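Long-range contact in CELL WALL surface anchor family protein (Streptococcus pneumoniae, PDB 3ZGH), which probably helps pneumococci adhere to host cells, its basic MSCRAMM-type domain binding keratin 10: residues S169-P174 / K192-S197. Sequence-based numbering, arbitrary orientation.
Sequences SFTFTP and KVVESS. With ACT (acetate ion), chain D.
Phe170 and Glu195 face each other in an antiparallel hydrogen-bonded pair, joined by Glu195 N to Phe170 O at 2.9 Å and a longer return bond. Phe172 and Val193 form the next such pair, so four backbone bonds tie the two short strands together. The Phe170 ring does most of the side-chain work. Its CG stands between the backbone N and the carbonyl carbon (chi1 67°), which swings the ring across to the partner strand. There one face receives Glu195 CB, a CH-pi contact 3.7 Å from the ring centroid and displaced toward the rim. Phe170 CE1 meets Val193 CG1 at 3.8 Å, the branched valine offering a methyl to the ring, which thus spans the partner strand's two side chains on this face. Glutamate suits its place because its aliphatic part packs on the ring, while the bend at chi2 (95°) keeps OE2 near the rim, 3.5 Å from Phe170 CE2, with the carboxylate plane steeply inclined to the ring (76°). From there OE1 pairs with Lys30 in a salt bridge and OE2 hydrogen-bonds Tyr32 OH. The Phe172 ring leads away, leaving Phe172 CB 4.3 Å from Val193 CB.

On the other face, Thr171 and Val194 form a non-hydrogen-bonded pair, their CG2 methyls 4.1 Å apart. Threonine suits this partly exposed face, with a methyl for Val194 and a hydroxyl for Thr98; an acetate ion, probably from the crystallisation liquor, lies with its CH3 3.4 Å from Thr171 CG2. The bent Lys192 chain crosses Thr173 obliquely, Lys192 CE 3.1 Å from Thr173 OG1.

Strand 170-172 is the middle of a three-stranded antiparallel sheet, between 97-99 and 193-195. The face bearing Phe170, Phe172, Val193 and Glu195 packs on the larger sheet: Phe170 meets Phe60 edge-to-face and touches Val51, Phe172 does likewise with Tyr62 and Leu49, and Val193 rests on Tyr47.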
ATOM      1  N   SER A 169       4.298  16.349   6.240  1.00 33.63           N
ATOM      2  CA  SER A 169       3.848  15.235   7.067  1.00 34.46           C
ATOM      3  C   SER A 169       2.735  14.429   6.366  1.00 34.75           C
ATOM      4  O   SER A 169       2.066  14.928   5.453  1.00 34.89           O
ATOM      5  CB  SER A 169       3.383  15.738   8.434  1.00 35.87           C
ATOM      6  OG  SER A 169       2.244  16.581   8.341  1.00 38.21           O
ATOM      7  N   PHE A 170       2.544  13.178   6.782  1.00 32.47           N
ATOM      8  CA  PHE A 170       1.445  12.383   6.260  1.00 30.71           C
ATOM      9  C   PHE A 170       1.207  11.237   7.244  1.00 30.09           C
ATOM     10  O   PHE A 170       2.062  10.947   8.102  1.00 29.72           O
ATOM     11  CB  PHE A 170       1.776  11.847   4.846  1.00 27.82           C
ATOM     12  CG  PHE A 170       2.892  10.842   4.825  1.00 29.24           C
ATOM     13  CD1 PHE A 170       2.640   9.488   5.061  1.00 30.09           C
ATOM     14  CD2 PHE A 170       4.202  11.246   4.580  1.00 30.32           C
ATOM     15  CE1 PHE A 170       3.692   8.573   5.076  1.00 30.48           C
ATOM     16  CE2 PHE A 170       5.256  10.336   4.599  1.00 31.89           C
ATOM     17  CZ  PHE A 170       5.004   9.007   4.845  1.00 31.66           C
ATOM     18  N   THR A 171       0.054  10.602   7.144  1.00 30.44           N
ATOM     19  CA  THR A 171      -0.114   9.307   7.785  1.00 32.46           C
ATOM     20  C   THR A 171      -0.708   8.367   6.739  1.00 33.25           C
ATOM     21  O   THR A 171      -1.527   8.782   5.926  1.00 37.40           O
ATOM     22  CB  THR A 171      -1.053   9.339   9.008  1.00 35.88           C
ATOM     23  OG1 THR A 171      -2.393   9.420   8.553  1.00 40.71           O
ATOM     24  CG2 THR A 171      -0.743  10.505   9.939  1.00 34.06           C
ATOM     25  N   PHE A 172      -0.290   7.107   6.763  1.00 30.22           N
ATOM     26  CA  PHE A 172      -0.815   6.113   5.847  1.00 29.90           C
ATOM     27  C   PHE A 172      -1.296   4.903   6.667  1.00 30.36           C
ATOM     28  O   PHE A 172      -0.586   4.436   7.567  1.00 29.77           O
ATOM     29  CB  PHE A 172       0.258   5.700   4.835  1.00 28.50           C
ATOM     30  CG  PHE A 172      -0.174   4.588   3.929  1.00 27.20           C
ATOM     31  CD1 PHE A 172      -0.943   4.860   2.804  1.00 26.67           C
ATOM     32  CD2 PHE A 172       0.151   3.269   4.223  1.00 26.54           C
ATOM     33  CE1 PHE A 172      -1.373   3.855   1.989  1.00 26.74           C
ATOM     34  CE2 PHE A 172      -0.272   2.253   3.388  1.00 27.33           C
ATOM     35  CZ  PHE A 172      -1.042   2.545   2.272  1.00 27.11           C
ATOM     36  N   THR A 173      -2.498   4.416   6.349  1.00 30.25           N
ATOM     37  CA  THR A 173      -3.092   3.277   7.039  1.00 31.96           C
ATOM     38  C   THR A 173      -3.246   2.106   6.061  1.00 30.55           C
ATOM     39  O   THR A 173      -4.024   2.168   5.101  1.00 29.19           O
ATOM     40  CB  THR A 173      -4.470   3.638   7.625  1.00 36.38           C
ATOM     41  OG1 THR A 173      -4.332   4.774   8.485  1.00 35.78           O
ATOM     42  CG2 THR A 173      -5.058   2.458   8.429  1.00 40.10           C
ATOM     43  N   PRO A 174      -2.479   1.040   6.273  1.00 32.57           N
ATOM     44  CA  PRO A 174      -2.565  -0.107   5.356  1.00 30.26           C
ATOM     45  C   PRO A 174      -3.879  -0.847   5.481  1.00 28.68           C
ATOM     46  O   PRO A 174      -4.542  -0.781   6.513  1.00 30.55           O
ATOM     47  CB  PRO A 174      -1.396  -1.001   5.796  1.00 33.43           C
ATOM     48  CG  PRO A 174      -1.206  -0.664   7.230  1.00 38.09           C
ATOM     49  CD  PRO A 174      -1.482   0.829   7.335  1.00 36.73           C
ATOM     50  N   LYS A 192      -0.029   1.738  11.509  1.00 49.21           N
ATOM     51  CA  LYS A 192      -0.099   3.022  10.797  1.00 42.65           C
ATOM     52  C   LYS A 192       1.292   3.659  10.591  1.00 36.90           C
ATOM     53  O   LYS A 192       2.120   3.612  11.487  1.00 36.89           O
ATOM     54  CB  LYS A 192      -0.986   3.960  11.581  1.00 48.95           C
ATOM     55  CG  LYS A 192      -1.343   5.214  10.853  1.00 55.40           C
ATOM     56  CD  LYS A 192      -2.575   5.881  11.489  1.00 65.25           C
ATOM     57  CE  LYS A 192      -3.744   4.907  11.538  1.00 68.35           C
ATOM     58  NZ  LYS A 192      -5.098   5.559  11.431  1.00 70.10           N
ATOM     59  N   VAL A 193       1.543   4.235   9.413  1.00 32.25           N
ATOM     60  CA  VAL A 193       2.779   4.997   9.164  1.00 30.90           C
ATOM     61  C   VAL A 193       2.477   6.467   9.420  1.00 33.05           C
ATOM     62  O   VAL A 193       1.558   7.038   8.805  1.00 35.31           O
ATOM     63  CB  VAL A 193       3.285   4.817   7.725  1.00 28.49           C
ATOM     64  CG1 VAL A 193       4.534   5.697   7.454  1.00 30.40           C
ATOM     65  CG2 VAL A 193       3.562   3.299   7.442  1.00 28.70           C
ATOM     66  N   VAL A 194       3.228   7.063  10.347  1.00 33.66           N
ATOM     67  CA  VAL A 194       3.074   8.460  10.700  1.00 37.37           C
ATOM     68  C   VAL A 194       4.405   9.152  10.468  1.00 39.13           C
ATOM     69  O   VAL A 194       5.409   8.796  11.085  1.00 42.99           O
ATOM     70  CB  VAL A 194       2.680   8.605  12.163  1.00 42.08           C
ATOM     71  CG1 VAL A 194       2.608  10.087  12.573  1.00 46.27           C
ATOM     72  CG2 VAL A 194       1.335   7.937  12.409  1.00 43.59           C
ATOM     73  N   GLU A 195       4.413  10.127   9.565  1.00 38.07           N
ATOM     74  CA  GLU A 195       5.604  10.917   9.295  1.00 42.62           C
ATOM     75  C   GLU A 195       5.347  12.358   9.747  1.00 42.53           C
ATOM     76  O   GLU A 195       4.338  12.961   9.386  1.00 37.74           O
ATOM     77  CB  GLU A 195       5.909  10.858   7.801  1.00 52.24           C
ATOM     78  CG  GLU A 195       7.273  11.330   7.379  1.00 65.55           C
ATOM     79  CD  GLU A 195       8.265  10.193   7.252  1.00 74.21           C
ATOM     80  OE1 GLU A 195       9.053  10.006   8.210  1.00 85.92           O
ATOM     81  OE2 GLU A 195       8.261   9.488   6.207  1.00 68.79           O
ATOM     82  N   SER A 196       6.138  12.858  10.677  1.00 54.97           N
ATOM     83  CA  SER A 196       6.154  14.311  11.000  1.00 62.98           C
ATOM     84  C   SER A 196       6.864  15.252   9.981  1.00 68.29           C
ATOM     85  O   SER A 196       7.582  14.768   9.056  1.00 64.03           O
ATOM     86  CB  SER A 196       6.775  14.470  12.358  1.00 69.93           C
ATOM     87  OG  SER A 196       5.709  14.310  13.244  1.00 74.38           O
ATOM     88  N   SER A 197       6.731  16.584  10.141  1.00 83.20           N
ATOM     89  CA  SER A 197       6.282  17.243  11.370  1.00 90.33           C
ATOM     90  C   SER A 197       5.060  18.204  11.200  1.00104.57           C
ATOM     91  O   SER A 197       5.032  18.980  10.222  1.00110.00           O
ATOM     92  CB  SER A 197       7.505  17.998  11.944  1.00 98.23           C
ATOM     93  OG  SER A 197       7.210  18.684  13.154  1.00104.11           O
TER
HETATM   94  C   ACT D1382      -0.519  14.591   9.033  1.00 73.81           C
HETATM   95  O   ACT D1382      -0.527  15.834   9.215  1.00 77.50           O
HETATM   96  OXT ACT D1382      -1.295  14.165   8.143  1.00 66.81           O
HETATM   97  CH3 ACT D1382       0.369  13.677   9.844  1.00 79.23           C